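CopN (Chlamydia pneumoniae, PDB 4NRH) probably acts as a gatekeeper of type III secretion, working in complex with the chaperone Scc3 to direct the secretion of translocator proteins. Local coordinates at residues D135-T138 with C139-L143; Y150-Q153 with D154-I157; D200-E203 with S204-I208; F226-V229 with A230-Y233; T263-L266 with N267-S271. One frame throughout, in Å; residues are numbered along the deposited sequence.

All five contacts are local, made within about one helical turn, and their chemistry follows their place in the fold. Contacts 1 and 2 lie at the surface where helices 139-149 and 152-172 begin, and both have a threonine N-cap, joined in contact 2 by Met-aromatic packing. Contacts 3, 4 and 5 are partly buried, sit inside helices 179-215, 226-237 and 259-272, and rest on backbone bonds plus aliphatic or aromatic packing. Their centres lie 10 to 12 Å apart and each touches the other two, so they sample one three-way helix packing. Contact 2 reaches this group through Tyr152, which meets contacts 3 and 4; contact 1 touches none of the others.

Contact 1: D135-T138 with C139-L143; sequences DTHT and CDQLL
The His137 imidazole and the Gln141 carboxamide stand 74° apart, and the two side chains cross at about a right angle. Gln141 OE1 comes to 4.1 Å from His137 CD2, an oblique approach that brings no stacking. Leu142 CD2 also reaches the ring obliquely, and its nearest point on the histidine is CB, at 3.8 Å. The amide makes its real contact with the backbone: Thr138 N donates to Gln141 OE1 over 2.9 Å. The bond is nearly straight at the hydrogen (163°), although the donor stands above the carbonyl plane of the amide. Gln141 CG lies anti to its own carbonyl carbon (chi1 -67°) and the chain runs on extended, which turns OE1 back toward the residue before the helix. In return Gln141 N makes a weak bond to Thr138 OG1 at 3.3 Å. These reciprocal bonds form a capping box, with Thr138 as N-cap of helix 139-149. The threonine hydroxyl is placed for this between its backbone N and carbonyl carbon, and it also packs against Gln141 CG at 3.2 Å. Thr138 O takes the first regular helical bond, from Leu142 N at 3.0 Å, while Leu142 CG rests close to the same oxygen. Helix 179-215 borders this helix start: Leu142 touches Thr189, and Cys139 N makes a weak bond to Glu188. His137 ND1 bonds weakly to Val132 O at the end of helix 122-133.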
loop_
_atom_site.group_PDB
_atom_site.type_symbol
_atom_site.label_atom_id
_atom_site.label_comp_id
_atom_site.label_asym_id
_atom_site.label_seq_id
_atom_site.Cartn_x
_atom_site.Cartn_y
_atom_site.Cartn_z
ATOM N N ASP A 135 -17.401 -2.417 10.345
ATOM C CA ASP A 135 -16.679 -2.515 11.609
ATOM C C ASP A 135 -15.191 -2.268 11.406
ATOM O O ASP A 135 -14.701 -2.278 10.276
ATOM C CB ASP A 135 -16.897 -3.889 12.249
ATOM C CG ASP A 135 -16.748 -3.860 13.759
ATOM O OD1 ASP A 135 -15.958 -3.036 14.267
ATOM O OD2 ASP A 135 -17.418 -4.664 14.439
ATOM N N THR A 136 -14.476 -2.036 12.502
ATOM C CA THR A 136 -13.028 -1.896 12.437
ATOM C C THR A 136 -12.415 -3.220 12.002
ATOM O O THR A 136 -12.805 -4.282 12.487
ATOM C CB THR A 136 -12.430 -1.469 13.792
ATOM O OG1 THR A 136 -12.707 -2.471 14.778
ATOM C CG2 THR A 136 -13.019 -0.141 14.243
ATOM N N HIS A 137 -11.454 -3.154 11.088
ATOM C CA HIS A 137 -10.764 -4.352 10.634
ATOM C C HIS A 137 -9.291 -4.078 10.363
ATOM O O HIS A 137 -8.944 -3.138 9.651
ATOM C CB HIS A 137 -11.430 -4.913 9.374
ATOM C CG HIS A 137 -12.782 -5.509 9.618
ATOM N ND1 HIS A 137 -13.953 -4.856 9.299
ATOM C CD2 HIS A 137 -13.148 -6.701 10.146
ATOM C CE1 HIS A 137 -14.982 -5.619 9.623
ATOM N NE2 HIS A 137 -14.520 -6.744 10.139
ATOM N N THR A 138 -8.431 -4.911 10.938
ATOM C CA THR A 138 -7.002 -4.842 10.665
ATOM C C THR A 138 -6.679 -5.622 9.398
ATOM O O THR A 138 -7.538 -6.315 8.852
ATOM C CB THR A 138 -6.168 -5.396 11.834
ATOM O OG1 THR A 138 -6.446 -6.792 12.002
ATOM C CG2 THR A 138 -6.495 -4.658 13.124
ATOM N N CYS A 139 -5.443 -5.488 8.927
ATOM C CA CYS A 139 -4.962 -6.240 7.772
ATOM C C CYS A 139 -5.156 -7.745 7.944
ATOM O O CYS A 139 -5.677 -8.420 7.055
ATOM C CB CYS A 139 -3.486 -5.930 7.521
ATOM S SG CYS A 139 -2.748 -6.861 6.165
ATOM N N ASP A 140 -4.729 -8.259 9.094
ATOM C CA ASP A 140 -4.832 -9.681 9.399
ATOM C C ASP A 140 -6.279 -10.169 9.428
ATOM O O ASP A 140 -6.588 -11.245 8.914
ATOM C CB ASP A 140 -4.154 -9.986 10.733
ATOM C CG ASP A 140 -2.650 -9.805 10.675
ATOM O OD1 ASP A 140 -2.087 -9.863 9.561
ATOM O OD2 ASP A 140 -2.031 -9.602 11.741
ATOM N N GLN A 141 -7.159 -9.379 10.036
ATOM C CA GLN A 141 -8.575 -9.725 10.106
ATOM C C GLN A 141 -9.189 -9.769 8.711
ATOM O O GLN A 141 -10.018 -10.631 8.417
ATOM C CB GLN A 141 -9.333 -8.733 10.991
ATOM C CG GLN A 141 -8.948 -8.807 12.461
ATOM C CD GLN A 141 -9.566 -7.695 13.286
ATOM O OE1 GLN A 141 -9.944 -6.651 12.758
ATOM N NE2 GLN A 141 -9.669 -7.915 14.591
ATOM N N LEU A 142 -8.786 -8.832 7.859
ATOM C CA LEU A 142 -9.214 -8.833 6.465
ATOM C C LEU A 142 -8.723 -10.086 5.745
ATOM O O LEU A 142 -9.448 -10.679 4.949
ATOM C CB LEU A 142 -8.714 -7.580 5.742
ATOM C CG LEU A 142 -9.357 -6.251 6.146
ATOM C CD1 LEU A 142 -8.737 -5.097 5.373
ATOM C CD2 LEU A 142 -10.861 -6.298 5.930
ATOM N N LEU A 143 -7.487 -10.485 6.032
ATOM C CA LEU A 143 -6.900 -11.669 5.415
ATOM C C LEU A 143 -7.650 -12.938 5.806
ATOM O O LEU A 143 -8.042 -13.725 4.944
ATOM C CB LEU A 143 -5.424 -11.802 5.797
ATOM C CG LEU A 143 -4.709 -13.023 5.214
ATOM C CD1 LEU A 143 -4.627 -12.927 3.697
ATOM C CD2 LEU A 143 -3.324 -13.186 5.823
#

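Contact 2: Y150-Q153 with D154-I157; sequences YTYQ and DMAI
Met155 runs back over the start of helix 152-172, where it forms a Met-aromatic contact with Tyr152 just after the N-cap residue, Thr151. Its CB sits 3.3 Å from Tyr152 O, and CG passes close to Thr151 O while also meeting Tyr150 CB at 4.1 Å. CG lies anti to the carbonyl carbon (chi1 -69°) and the rest of the chain is extended, which carries the thioether alongside the tyrosine, both side chains pointing the same way. SD approaches the phenol obliquely, nearest to Tyr152 CD1 at 3.7 Å. The terminal methyl gives the more face-on contact: CE lies 3.9 Å from the centroid of the Tyr152 ring and only 23° off its normal, a CH-pi geometry displaced toward the rim. The same CE also lies 3.3 Å from Tyr150 O, so the methyl touches a backbone carbonyl as well as the aromatic face. Beyond the contact, the Tyr152 ring meets Phe226 edge-to-face and lies nearly parallel to that of Tyr199. On the side of helix 139-149, Met155 packs on Leu146 and Gln147. Ala156 rests on Lys22 of the chaperone chain. The cap itself is loosely bonded, since Asp154 N makes weak bonds to both Thr151 O and Thr151 OG1, and Met155 N makes weak bonds to Thr151 O and Tyr152 O. A water bridges it: lying in plane at the edge of the Tyr150 ring, it accepts from Thr151 N at 2.8 Å and donates to Asp154 OD2.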
loop_
_atom_site.group_PDB
_atom_site.type_symbol
_atom_site.label_atom_id
_atom_site.label_comp_id
_atom_site.label_asym_id
_atom_site.label_seq_id
_atom_site.Cartn_x
_atom_site.Cartn_y
_atom_site.Cartn_z
ATOM N N TYR A 150 -12.444 -16.969 -0.516
ATOM C CA TYR A 150 -11.893 -16.813 -1.859
ATOM C C TYR A 150 -10.562 -17.522 -2.070
ATOM O O TYR A 150 -9.811 -17.764 -1.125
ATOM C CB TYR A 150 -11.712 -15.328 -2.183
ATOM C CG TYR A 150 -12.970 -14.508 -2.046
ATOM C CD1 TYR A 150 -13.938 -14.519 -3.040
ATOM C CD2 TYR A 150 -13.190 -13.720 -0.925
ATOM C CE1 TYR A 150 -15.094 -13.770 -2.921
ATOM C CE2 TYR A 150 -14.342 -12.966 -0.795
ATOM C CZ TYR A 150 -15.291 -12.995 -1.797
ATOM O OH TYR A 150 -16.439 -12.249 -1.674
ATOM N N THR A 151 -10.284 -17.851 -3.327
ATOM C CA THR A 151 -8.952 -18.279 -3.722
ATOM C C THR A 151 -8.031 -17.070 -3.629
ATOM O O THR A 151 -8.490 -15.930 -3.687
ATOM C CB THR A 151 -8.924 -18.848 -5.150
ATOM O OG1 THR A 151 -9.347 -17.838 -6.075
ATOM C CG2 THR A 151 -9.843 -20.059 -5.265
ATOM N N TYR A 152 -6.733 -17.315 -3.491
ATOM C CA TYR A 152 -5.769 -16.230 -3.359
ATOM C C TYR A 152 -5.696 -15.347 -4.605
ATOM O O TYR A 152 -5.539 -14.132 -4.492
ATOM C CB TYR A 152 -4.388 -16.791 -3.010
ATOM C CG TYR A 152 -4.306 -17.262 -1.575
ATOM C CD1 TYR A 152 -4.092 -16.359 -0.543
ATOM C CD2 TYR A 152 -4.464 -18.604 -1.249
ATOM C CE1 TYR A 152 -4.028 -16.777 0.772
ATOM C CE2 TYR A 152 -4.401 -19.032 0.066
ATOM C CZ TYR A 152 -4.182 -18.112 1.071
ATOM O OH TYR A 152 -4.116 -18.526 2.380
ATOM N N GLN A 153 -5.809 -15.945 -5.788
ATOM C CA GLN A 153 -5.763 -15.163 -7.022
ATOM C C GLN A 153 -6.988 -14.259 -7.166
ATOM O O GLN A 153 -6.911 -13.194 -7.780
ATOM C CB GLN A 153 -5.637 -16.068 -8.252
ATOM C CG GLN A 153 -6.772 -17.055 -8.448
ATOM C CD GLN A 153 -6.646 -17.820 -9.753
ATOM O OE1 GLN A 153 -6.634 -17.228 -10.833
ATOM N NE2 GLN A 153 -6.547 -19.138 -9.660
ATOM N N ASP A 154 -8.115 -14.681 -6.602
ATOM C CA ASP A 154 -9.325 -13.863 -6.618
ATOM C C ASP A 154 -9.250 -12.715 -5.619
ATOM O O ASP A 154 -9.902 -11.689 -5.800
ATOM C CB ASP A 154 -10.563 -14.718 -6.329
ATOM C CG ASP A 154 -11.020 -15.510 -7.539
ATOM O OD1 ASP A 154 -10.517 -15.239 -8.650
ATOM O OD2 ASP A 154 -11.887 -16.395 -7.380
ATOM N N MET A 155 -8.453 -12.891 -4.569
ATOM C CA MET A 155 -8.368 -11.909 -3.489
ATOM C C MET A 155 -7.880 -10.544 -3.967
ATOM O O MET A 155 -8.285 -9.513 -3.431
ATOM C CB MET A 155 -7.448 -12.416 -2.379
ATOM C CG MET A 155 -8.000 -13.590 -1.594
ATOM S SD MET A 155 -6.931 -14.049 -0.217
ATOM C CE MET A 155 -7.543 -15.690 0.151
ATOM N N ALA A 156 -7.011 -10.545 -4.973
ATOM C CA ALA A 156 -6.474 -9.302 -5.519
ATOM C C ALA A 156 -7.581 -8.438 -6.119
ATOM O O ALA A 156 -7.671 -7.245 -5.833
ATOM C CB ALA A 156 -5.409 -9.600 -6.561
ATOM N N ILE A 157 -8.420 -9.050 -6.949
ATOM C CA ILE A 157 -9.552 -8.354 -7.550
ATOM C C ILE A 157 -10.545 -7.912 -6.477
ATOM O O ILE A 157 -11.057 -6.791 -6.514
ATOM C CB ILE A 157 -10.265 -9.242 -8.589
ATOM C CG1 ILE A 157 -9.354 -9.479 -9.795
ATOM C CG2 ILE A 157 -11.575 -8.611 -9.035
ATOM C CD1 ILE A 157 -9.907 -10.475 -10.789
HETATM O O HOH W 1 -12.360 -17.412 -5.162
#

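Contact 3: D200-E203 with S204-I208; sequences DYFE and SRVPI
Arg205 CG lies over the phenol of Tyr201. It stands 3.8 Å from the ring centroid and 17° off the normal, which makes this a CH-pi contact over the face, somewhat toward the rim. The nearest ring atom is Tyr201 CE1, 3.6 Å from Arg205 CG. The same CG is 3.1 Å from Tyr201 O, and so touches both the carbonyl oxygen and the ring face of one residue. CG alone lies over the face; the arginine chain bends at chi2 and again at chi3, and one face of the guanidinium receives Ile208 CD1. Tyr201 supplies its half of the contact by setting CG anti to the backbone N (chi1 178°), which leans the ring toward the following turn, where Arg205 CG meets its face. The frame is the helical i to i+4 bond from Arg205 N to Tyr201 O, 3.1 Å long and lying in the carbonyl plane. Its neighbour, Val206 N to Phe202 O, is shorter at 2.9 Å, and Val206 CG2 packs on Phe202 CB. This regular pattern in helix 179-215 is broken one residue later by a proline kink: Pro207 has no N-H to give, and its CD instead abuts Glu203 O at 3.2 Å. Further out, Tyr201 and Arg205 face helix 259-272, both touching Leu268. Phe202 turns to helix 226-237, where it meets the Tyr233 ring edge-to-face and packs on Val229 and Ala230. Glu203 borders the same helix at Phe226.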
loop_
_atom_site.group_PDB
_atom_site.type_symbol
_atom_site.label_atom_id
_atom_site.label_comp_id
_atom_site.label_asym_id
_atom_site.label_seq_id
_atom_site.Cartn_x
_atom_site.Cartn_y
_atom_site.Cartn_z
ATOM N N ASP A 200 1.018 -14.599 -3.520
ATOM C CA ASP A 200 1.068 -14.729 -4.972
ATOM C C ASP A 200 2.446 -15.198 -5.423
ATOM O O ASP A 200 2.565 -16.058 -6.298
ATOM C CB ASP A 200 0.715 -13.401 -5.645
ATOM C CG ASP A 200 0.850 -13.458 -7.157
ATOM O OD1 ASP A 200 1.973 -13.250 -7.665
ATOM O OD2 ASP A 200 -0.166 -13.709 -7.838
ATOM N N TYR A 201 3.483 -14.625 -4.822
ATOM C CA TYR A 201 4.855 -14.973 -5.164
ATOM C C TYR A 201 5.172 -16.425 -4.820
ATOM O O TYR A 201 5.673 -17.173 -5.658
ATOM C CB TYR A 201 5.836 -14.042 -4.446
ATOM C CG TYR A 201 7.290 -14.358 -4.717
ATOM C CD1 TYR A 201 7.848 -14.121 -5.967
ATOM C CD2 TYR A 201 8.102 -14.894 -3.727
ATOM C CE1 TYR A 201 9.173 -14.409 -6.222
ATOM C CE2 TYR A 201 9.432 -15.183 -3.974
ATOM C CZ TYR A 201 9.961 -14.938 -5.224
ATOM O OH TYR A 201 11.281 -15.222 -5.482
ATOM N N PHE A 202 4.862 -16.826 -3.593
ATOM C CA PHE A 202 5.182 -18.172 -3.128
ATOM C C PHE A 202 4.334 -19.252 -3.795
ATOM O O PHE A 202 4.810 -20.363 -4.015
ATOM C CB PHE A 202 5.039 -18.250 -1.607
ATOM C CG PHE A 202 6.073 -17.450 -0.866
ATOM C CD1 PHE A 202 7.422 -17.650 -1.107
ATOM C CD2 PHE A 202 5.697 -16.497 0.063
ATOM C CE1 PHE A 202 8.378 -16.915 -0.432
ATOM C CE2 PHE A 202 6.647 -15.760 0.741
ATOM C CZ PHE A 202 7.990 -15.970 0.494
ATOM N N GLU A 203 3.082 -18.931 -4.112
ATOM C CA GLU A 203 2.197 -19.889 -4.774
ATOM C C GLU A 203 2.791 -20.356 -6.099
ATOM O O GLU A 203 2.626 -21.508 -6.497
ATOM C CB GLU A 203 0.811 -19.282 -5.009
ATOM C CG GLU A 203 -0.163 -20.221 -5.709
ATOM C CD GLU A 203 -1.574 -19.672 -5.759
ATOM O OE1 GLU A 203 -1.733 -18.434 -5.772
ATOM O OE2 GLU A 203 -2.525 -20.481 -5.792
ATOM N N SER A 204 3.479 -19.447 -6.780
ATOM C CA SER A 204 4.137 -19.763 -8.041
ATOM C C SER A 204 5.482 -20.464 -7.839
ATOM O O SER A 204 5.770 -21.467 -8.491
ATOM C CB SER A 204 4.334 -18.488 -8.864
ATOM O OG SER A 204 5.368 -18.648 -9.818
ATOM N N ARG A 205 6.299 -19.931 -6.935
ATOM C CA ARG A 205 7.687 -20.373 -6.801
ATOM C C ARG A 205 7.875 -21.655 -5.983
ATOM O O ARG A 205 8.754 -22.459 -6.290
ATOM C CB ARG A 205 8.531 -19.256 -6.182
ATOM C CG ARG A 205 8.420 -17.909 -6.883
ATOM C CD ARG A 205 8.809 -17.987 -8.348
ATOM N NE ARG A 205 10.082 -18.673 -8.547
ATOM C CZ ARG A 205 10.569 -19.007 -9.738
ATOM N NH1 ARG A 205 9.892 -18.710 -10.839
ATOM N NH2 ARG A 205 11.735 -19.631 -9.828
ATOM N N VAL A 206 7.076 -21.835 -4.934
ATOM C CA VAL A 206 7.226 -23.005 -4.063
ATOM C C VAL A 206 7.075 -24.344 -4.808
ATOM O O VAL A 206 7.896 -25.242 -4.611
ATOM C CB VAL A 206 6.234 -22.957 -2.871
ATOM C CG1 VAL A 206 6.151 -24.309 -2.179
ATOM C CG2 VAL A 206 6.643 -21.874 -1.883
ATOM N N PRO A 207 6.042 -24.491 -5.668
ATOM C CA PRO A 207 5.986 -25.744 -6.434
ATOM C C PRO A 207 7.201 -25.952 -7.338
ATOM O O PRO A 207 7.556 -27.092 -7.632
ATOM C CB PRO A 207 4.714 -25.583 -7.272
ATOM C CG PRO A 207 3.871 -24.651 -6.492
ATOM C CD PRO A 207 4.836 -23.673 -5.892
ATOM N N ILE A 208 7.824 -24.859 -7.772
ATOM C CA ILE A 208 9.030 -24.937 -8.589
ATOM C C ILE A 208 10.204 -25.460 -7.762
ATOM O O ILE A 208 11.001 -26.270 -8.239
ATOM C CB ILE A 208 9.387 -23.565 -9.198
ATOM C CG1 ILE A 208 8.270 -23.094 -10.132
ATOM C CG2 ILE A 208 10.717 -23.627 -9.936
ATOM C CD1 ILE A 208 8.536 -21.755 -10.776
#

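Contact 4: F226-V229 with A230-Y233; sequences FVKV and AESY
Val227 and Glu231, one turn apart, lie side by side and point the same way. Val227 CG1 touches the end of the glutamate, 3.8 Å from Glu231 OE2, a contact of a methyl with a carboxylate rather than a polar bond. The Glu231 chain is extended beyond CG, which carries the carboxylate back toward the valine. Lys228 crosses the glutamate obliquely, its CD reaching 3.9 Å from Glu231 OE1. Its ammonium stays farther off, since Lys228 NZ and Glu231 OE1 are 4.5 Å apart, beyond a salt bridge; any attraction between the charges is probably modest. The bend at chi2 (-64°) keeps the lysine chain beside the carboxylate. This is the opening of helix 226-237, in the third helical domain of the family, and four successive i to i+4 bonds carry it, from Ala230 N to Phe226 O through Tyr233 N to Val229 O. The bond from Ala230 N to Phe226 O, 2.9 Å long, has its donor well above the carbonyl plane, whereas the other three are tilted less. Ala230 CB adds a close approach to Phe226 O, at 3.3 Å. At the helix start Asn225 OD1 accepts from Lys228 N. The polar ends of the buried Ser232 and Tyr233 find partners beyond the segments: Ser232 OG bonds to Glu250 and Tyr233 OH to Thr276. Val229 packs on Leu254 and Phe269, joining this helix to 244-255 and 259-272, and one face of the Phe226 ring carries Val227 CG2, 3.7 Å above its plane.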
loop_
_atom_site.group_PDB
_atom_site.type_symbol
_atom_site.label_atom_id
_atom_site.label_comp_id
_atom_site.label_asym_id
_atom_site.label_seq_id
_atom_site.Cartn_x
_atom_site.Cartn_y
_atom_site.Cartn_z
ATOM N N PHE A 226 2.662 -23.473 0.092
ATOM C CA PHE A 226 3.000 -22.068 -0.132
ATOM C C PHE A 226 2.400 -21.140 0.922
ATOM O O PHE A 226 2.926 -20.055 1.170
ATOM C CB PHE A 226 2.563 -21.630 -1.535
ATOM C CG PHE A 226 1.084 -21.402 -1.677
ATOM C CD1 PHE A 226 0.231 -22.455 -1.962
ATOM C CD2 PHE A 226 0.550 -20.128 -1.552
ATOM C CE1 PHE A 226 -1.129 -22.246 -2.101
ATOM C CE2 PHE A 226 -0.807 -19.914 -1.690
ATOM C CZ PHE A 226 -1.646 -20.974 -1.966
ATOM N N VAL A 227 1.303 -21.565 1.539
ATOM C CA VAL A 227 0.686 -20.789 2.608
ATOM C C VAL A 227 1.573 -20.813 3.849
ATOM O O VAL A 227 1.792 -19.784 4.491
ATOM C CB VAL A 227 -0.719 -21.315 2.956
ATOM C CG1 VAL A 227 -1.294 -20.556 4.142
ATOM C CG2 VAL A 227 -1.638 -21.201 1.748
ATOM N N LYS A 228 2.084 -21.997 4.177
ATOM C CA LYS A 228 3.000 -22.163 5.301
ATOM C C LYS A 228 4.266 -21.338 5.098
ATOM O O LYS A 228 4.745 -20.682 6.022
ATOM C CB LYS A 228 3.358 -23.639 5.488
ATOM C CG LYS A 228 2.342 -24.434 6.292
ATOM C CD LYS A 228 2.256 -23.929 7.723
ATOM C CE LYS A 228 1.401 -24.847 8.583
ATOM N NZ LYS A 228 1.343 -24.387 9.998
ATOM N N VAL A 229 4.804 -21.385 3.884
ATOM C CA VAL A 229 6.012 -20.642 3.543
ATOM C C VAL A 229 5.773 -19.136 3.634
ATOM O O VAL A 229 6.617 -18.393 4.139
ATOM C CB VAL A 229 6.508 -20.996 2.124
ATOM C CG1 VAL A 229 7.738 -20.180 1.769
ATOM C CG2 VAL A 229 6.806 -22.485 2.022
ATOM N N ALA A 230 4.615 -18.694 3.151
ATOM C CA ALA A 230 4.251 -17.281 3.193
ATOM C C ALA A 230 4.116 -16.775 4.624
ATOM O O ALA A 230 4.515 -15.653 4.933
ATOM C CB ALA A 230 2.954 -17.047 2.428
ATOM N N GLU A 231 3.551 -17.605 5.493
ATOM C CA GLU A 231 3.387 -17.240 6.896
ATOM C C GLU A 231 4.735 -17.154 7.607
ATOM O O GLU A 231 4.926 -16.316 8.486
ATOM C CB GLU A 231 2.469 -18.236 7.609
ATOM C CG GLU A 231 1.003 -18.103 7.217
ATOM C CD GLU A 231 0.158 -19.273 7.686
ATOM O OE1 GLU A 231 0.735 -20.305 8.090
ATOM O OE2 GLU A 231 -1.085 -19.161 7.650
ATOM N N SER A 232 5.664 -18.026 7.226
ATOM C CA SER A 232 7.011 -17.999 7.788
ATOM C C SER A 232 7.735 -16.735 7.340
ATOM O O SER A 232 8.413 -16.082 8.133
ATOM C CB SER A 232 7.802 -19.242 7.370
ATOM O OG SER A 232 7.354 -20.393 8.062
ATOM N N TYR A 233 7.583 -16.409 6.061
ATOM C CA TYR A 233 8.154 -15.199 5.474
ATOM C C TYR A 233 7.703 -13.955 6.232
ATOM O O TYR A 233 8.511 -13.083 6.553
ATOM C CB TYR A 233 7.762 -15.104 3.997
ATOM C CG TYR A 233 8.315 -13.907 3.257
ATOM C CD1 TYR A 233 9.685 -13.705 3.139
ATOM C CD2 TYR A 233 7.465 -12.993 2.647
ATOM C CE1 TYR A 233 10.191 -12.615 2.453
ATOM C CE2 TYR A 233 7.958 -11.904 1.957
ATOM C CZ TYR A 233 9.322 -11.718 1.862
ATOM O OH TYR A 233 9.813 -10.630 1.177
#

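Contact 5: T263-L266 with N267-S271; sequences TGVL and NLFFS
Four consecutive i to i+4 bonds join Thr263-Leu266 to Asn267-Phe270, the shortest running from Phe269 N to Val265 O at 2.8 Å. On the inward side Val265 and Phe269 lie side by side and point the same way. Val265 CG1 stands over one face of the Phe269 ring, 4.0 Å from its centroid and 15° off the normal, a CH-pi contact. Its nearest ring atom is Phe269 CZ, while Val265 O lies closer to the root of the ring, 3.6 Å from Phe269 CG. The valine offers this methyl because CG1 is anti to its backbone N (chi1 174°), which sets it beside the carbonyl carbon, on the side where the Phe269 ring lies. Thr263 and Asn267 run parallel in the same manner, Thr263 CG2 touching Asn267 ND2 at 3.5 Å. That amide nitrogen also comes near Thr263 O, but at an angle too poor for a hydrogen bond. The threonine hydroxyl OG1 bonds to Val259 O, one turn earlier. One turn on, Asn267 O takes two donors from opposite faces of its plane: Ser271 N at 2.9 Å and the hydroxyl Ser271 OG at 2.7 Å. The hydroxyl thus adds a second bond to a carbonyl already used by the helix. Outside the segments, Val265 meets Val251, Leu266 meets Leu298, and Phe269 meets Ile236. Phe270 turns to Leu46 of the chaperone chain. The arrangement is that of a packed helix in an all-helical bundle: 263-271, within the family's third helical domain, packs among helices 179-215, 226-237, 244-255 and 284-301.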
loop_
_atom_site.group_PDB
_atom_site.type_symbol
_atom_site.label_atom_id
_atom_site.label_comp_id
_atom_site.label_asym_id
_atom_site.label_seq_id
_atom_site.Cartn_x
_atom_site.Cartn_y
_atom_site.Cartn_z
ATOM N N THR A 263 18.653 -24.365 1.992
ATOM C CA THR A 263 19.239 -23.393 1.073
ATOM C C THR A 263 18.213 -22.881 0.063
ATOM O O THR A 263 18.142 -21.682 -0.209
ATOM C CB THR A 263 20.439 -23.999 0.314
ATOM O OG1 THR A 263 21.470 -24.345 1.247
ATOM C CG2 THR A 263 20.993 -23.010 -0.703
ATOM N N GLY A 264 17.419 -23.798 -0.484
ATOM C CA GLY A 264 16.407 -23.452 -1.466
ATOM C C GLY A 264 15.380 -22.468 -0.938
ATOM O O GLY A 264 15.008 -21.516 -1.628
ATOM N N VAL A 265 14.920 -22.700 0.287
ATOM C CA VAL A 265 13.943 -21.819 0.920
ATOM C C VAL A 265 14.560 -20.456 1.230
ATOM O O VAL A 265 13.931 -19.417 1.023
ATOM C CB VAL A 265 13.384 -22.439 2.215
ATOM C CG1 VAL A 265 12.488 -21.447 2.941
ATOM C CG2 VAL A 265 12.618 -23.713 1.901
ATOM N N LEU A 266 15.797 -20.470 1.721
ATOM C CA LEU A 266 16.515 -19.239 2.038
ATOM C C LEU A 266 16.697 -18.368 0.799
ATOM O O LEU A 266 16.499 -17.155 0.848
ATOM C CB LEU A 266 17.876 -19.554 2.659
ATOM C CG LEU A 266 17.882 -20.043 4.107
ATOM C CD1 LEU A 266 19.254 -20.584 4.483
ATOM C CD2 LEU A 266 17.473 -18.921 5.045
ATOM N N ASN A 267 17.080 -18.996 -0.309
ATOM C CA ASN A 267 17.213 -18.291 -1.578
ATOM C C ASN A 267 15.870 -17.737 -2.036
ATOM O O ASN A 267 15.797 -16.662 -2.633
ATOM C CB ASN A 267 17.792 -19.213 -2.650
ATOM C CG ASN A 267 19.280 -19.442 -2.480
ATOM O OD1 ASN A 267 20.001 -18.573 -1.990
ATOM N ND2 ASN A 267 19.748 -20.617 -2.884
ATOM N N LEU A 268 14.809 -18.487 -1.757
ATOM C CA LEU A 268 13.457 -18.065 -2.094
ATOM C C LEU A 268 13.058 -16.839 -1.276
ATOM O O LEU A 268 12.471 -15.894 -1.805
ATOM C CB LEU A 268 12.470 -19.210 -1.864
ATOM C CG LEU A 268 11.061 -18.978 -2.400
ATOM C CD1 LEU A 268 11.137 -18.634 -3.875
ATOM C CD2 LEU A 268 10.194 -20.205 -2.175
ATOM N N PHE A 269 13.370 -16.867 0.016
ATOM C CA PHE A 269 13.111 -15.734 0.899
ATOM C C PHE A 269 13.878 -14.491 0.461
ATOM O O PHE A 269 13.333 -13.386 0.460
ATOM C CB PHE A 269 13.472 -16.083 2.345
ATOM C CG PHE A 269 12.428 -16.903 3.052
ATOM C CD1 PHE A 269 11.213 -17.176 2.447
ATOM C CD2 PHE A 269 12.663 -17.395 4.325
ATOM C CE1 PHE A 269 10.252 -17.928 3.097
ATOM C CE2 PHE A 269 11.706 -18.147 4.981
ATOM C CZ PHE A 269 10.499 -18.414 4.365
ATOM N N PHE A 270 15.143 -14.677 0.098
ATOM C CA PHE A 270 15.992 -13.570 -0.326
ATOM C C PHE A 270 15.477 -12.959 -1.626
ATOM O O PHE A 270 15.446 -11.738 -1.780
ATOM C CB PHE A 270 17.443 -14.031 -0.499
ATOM C CG PHE A 270 18.417 -12.902 -0.692
ATOM C CD1 PHE A 270 18.697 -12.419 -1.960
ATOM C CD2 PHE A 270 19.042 -12.316 0.396
ATOM C CE1 PHE A 270 19.587 -11.378 -2.140
ATOM C CE2 PHE A 270 19.933 -11.274 0.223
ATOM C CZ PHE A 270 20.206 -10.805 -1.047
ATOM N N SER A 271 15.076 -13.818 -2.556
ATOM C CA SER A 271 14.516 -13.371 -3.825
ATOM C C SER A 271 13.205 -12.620 -3.615
ATOM O O SER A 271 12.868 -11.715 -4.379
ATOM C CB SER A 271 14.300 -14.560 -4.763
ATOM O OG SER A 271 15.487 -15.320 -4.903
#